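Local atomic coordinates of TqaA (Penicillium aethiopicum, PDB entry 5EJD), a protein that probably serves as a multidomain nonribosomal peptide synthetase, this chain being its T3 carrier domain, whose covalently attached phosphopantetheine arm would hold the growing intermediate. Residues 2-7 against 11-16. Numbering follows the deposited sequence.
Sequences KQLSTD and ELANIW
Leu4 lays its CD1 methyl over the methyl of Ala13, with CD1 and CB 3.8 Å apart, a van der Waals contact in which both side chains leave the backbone toward the opposing segment. The leucine CG stands anti to the carbonyl carbon (chi1 -55°), and a chi2 of 159° holds CD1 nearly anti to CA, extending it toward Ala13. Ala13 also touches Ile24 and Ile27, so the leucine methyl probably sits at the edge of an apolar cluster of this four-helix carrier-protein fold. The second link is backbone: Glu11 N donates to Asp7 O at 3.0 Å (N-H...O 157°), an i to i+4 bond of the first turn of helix 7-20. Thr6 occupies the N-cap, and its OG1 is hydrogen-bonded to Glu9 N, while the carboxylate of Asp7 turns to Arg10 in a salt bridge. The two segments together bury 127 Å², and the contact lies away from Ser40, which carries the phosphopantetheine. The chemistry is therefore divided: the bonds from Thr6 OG1 to Glu9 N and from Glu11 N to Asp7 O probably fix the helix start, with Ser5 N bonded to Glu9 OE1 just ahead of it, whereas between these two segments Leu4 meets the helix through CD1 on Ala13 alone.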
loop_
_atom_site.group_PDB
_atom_site.type_symbol
_atom_site.label_atom_id
_atom_site.label_comp_id
_atom_site.label_asym_id
_atom_site.label_seq_id
_atom_site.Cartn_x
_atom_site.Cartn_y
_atom_site.Cartn_z
ATOM N N LYS B 2 -10.550 -16.994 30.735
ATOM C CA LYS B 2 -12.023 -17.095 30.332
ATOM C C LYS B 2 -12.372 -17.925 29.047
ATOM O O LYS B 2 -12.027 -17.537 27.944
ATOM C CB LYS B 2 -12.643 -15.704 30.199
ATOM C CG LYS B 2 -14.156 -15.762 30.084
ATOM C CD LYS B 2 -14.851 -14.422 30.268
ATOM C CE LYS B 2 -16.248 -14.443 29.602
ATOM N NZ LYS B 2 -17.051 -13.194 29.737
ATOM N N GLN B 3 -13.135 -19.008 29.208
ATOM C CA GLN B 3 -13.305 -20.036 28.170
ATOM C C GLN B 3 -14.160 -19.580 26.970
ATOM O O GLN B 3 -15.068 -18.750 27.087
ATOM C CB GLN B 3 -13.903 -21.319 28.794
ATOM C CG GLN B 3 -13.793 -22.586 28.005
ATOM C CD GLN B 3 -14.840 -23.659 28.360
ATOM O OE1 GLN B 3 -15.732 -23.447 29.186
ATOM N NE2 GLN B 3 -14.717 -24.823 27.733
ATOM N N LEU B 4 -13.828 -20.115 25.798
ATOM C CA LEU B 4 -14.625 -19.859 24.602
ATOM C C LEU B 4 -15.897 -20.696 24.653
ATOM O O LEU B 4 -15.855 -21.924 24.757
ATOM C CB LEU B 4 -13.841 -20.166 23.334
ATOM C CG LEU B 4 -12.484 -19.460 23.148
ATOM C CD1 LEU B 4 -11.591 -20.198 22.168
ATOM C CD2 LEU B 4 -12.624 -17.988 22.838
ATOM N N SER B 5 -17.019 -20.019 24.494
ATOM C CA SER B 5 -18.311 -20.589 24.799
ATOM C C SER B 5 -19.180 -20.796 23.530
ATOM O O SER B 5 -19.911 -21.761 23.476
ATOM C CB SER B 5 -19.036 -19.791 25.885
ATOM O OG SER B 5 -19.633 -18.671 25.299
ATOM N N THR B 6 -19.087 -19.934 22.512
ATOM C CA THR B 6 -19.907 -20.088 21.298
ATOM C C THR B 6 -19.076 -20.546 20.123
ATOM O O THR B 6 -17.861 -20.541 20.170
ATOM C CB THR B 6 -20.647 -18.779 20.899
ATOM O OG1 THR B 6 -19.778 -17.920 20.145
ATOM C CG2 THR B 6 -21.150 -18.024 22.132
ATOM N N ASP B 7 -19.741 -20.943 19.057
ATOM C CA ASP B 7 -19.050 -21.329 17.822
ATOM C C ASP B 7 -18.379 -20.160 17.126
ATOM O O ASP B 7 -17.347 -20.334 16.477
ATOM C CB ASP B 7 -20.024 -22.006 16.832
ATOM C CG ASP B 7 -20.327 -23.454 17.208
ATOM O OD1 ASP B 7 -19.582 -24.057 18.027
ATOM O OD2 ASP B 7 -21.322 -24.007 16.689
ATOM N N GLU B 11 -14.392 -19.736 16.173
ATOM C CA GLU B 11 -13.916 -19.495 14.818
ATOM C C GLU B 11 -13.081 -18.207 14.822
ATOM O O GLU B 11 -12.033 -18.131 14.197
ATOM C CB GLU B 11 -15.000 -19.496 13.696
ATOM C CG GLU B 11 -14.751 -20.592 12.648
ATOM C CD GLU B 11 -13.370 -20.654 11.939
ATOM O OE1 GLU B 11 -12.491 -19.744 11.928
ATOM O OE2 GLU B 11 -13.171 -21.711 11.317
ATOM N N LEU B 12 -13.541 -17.222 15.571
ATOM C CA LEU B 12 -12.828 -15.962 15.690
ATOM C C LEU B 12 -11.456 -16.082 16.365
ATOM O O LEU B 12 -10.497 -15.443 15.954
ATOM C CB LEU B 12 -13.701 -14.995 16.461
ATOM C CG LEU B 12 -13.320 -13.556 16.366
ATOM C CD1 LEU B 12 -13.316 -13.099 14.909
ATOM C CD2 LEU B 12 -14.324 -12.759 17.208
ATOM N N ALA B 13 -11.355 -16.954 17.352
ATOM C CA ALA B 13 -10.110 -17.176 18.016
ATOM C C ALA B 13 -9.092 -17.795 17.082
ATOM O O ALA B 13 -7.902 -17.481 17.124
ATOM C CB ALA B 13 -10.319 -18.087 19.216
ATOM N N ASN B 14 -9.543 -18.734 16.274
ATOM C CA ASN B 14 -8.686 -19.304 15.283
ATOM C C ASN B 14 -8.174 -18.257 14.305
ATOM O O ASN B 14 -7.038 -18.306 13.849
ATOM C CB ASN B 14 -9.415 -20.417 14.593
ATOM C CG ASN B 14 -8.527 -21.208 13.664
ATOM O OD1 ASN B 14 -7.391 -21.554 14.006
ATOM N ND2 ASN B 14 -9.027 -21.484 12.469
ATOM N N ILE B 15 -9.039 -17.348 13.936
ATOM C CA ILE B 15 -8.648 -16.280 13.038
ATOM C C ILE B 15 -7.584 -15.385 13.705
ATOM O O ILE B 15 -6.591 -15.029 13.076
ATOM C CB ILE B 15 -9.878 -15.451 12.639
ATOM C CG1 ILE B 15 -10.709 -16.253 11.646
ATOM C CG2 ILE B 15 -9.475 -14.119 12.029
ATOM C CD1 ILE B 15 -12.067 -15.659 11.425
ATOM N N TRP B 16 -7.805 -15.018 14.959
ATOM C CA TRP B 16 -6.829 -14.189 15.651
ATOM C C TRP B 16 -5.507 -14.916 15.771
ATOM O O TRP B 16 -4.443 -14.325 15.656
ATOM C CB TRP B 16 -7.333 -13.854 17.036
ATOM C CG TRP B 16 -8.393 -12.829 17.073
ATOM C CD1 TRP B 16 -9.262 -12.510 16.094
ATOM C CD2 TRP B 16 -8.745 -12.025 18.198
ATOM N NE1 TRP B 16 -10.146 -11.541 16.536
ATOM C CE2 TRP B 16 -9.833 -11.225 17.825
ATOM C CE3 TRP B 16 -8.203 -11.869 19.470
ATOM C CZ2 TRP B 16 -10.390 -10.304 18.666
ATOM C CZ3 TRP B 16 -8.778 -10.955 20.326
ATOM C CH2 TRP B 16 -9.860 -10.191 19.926
#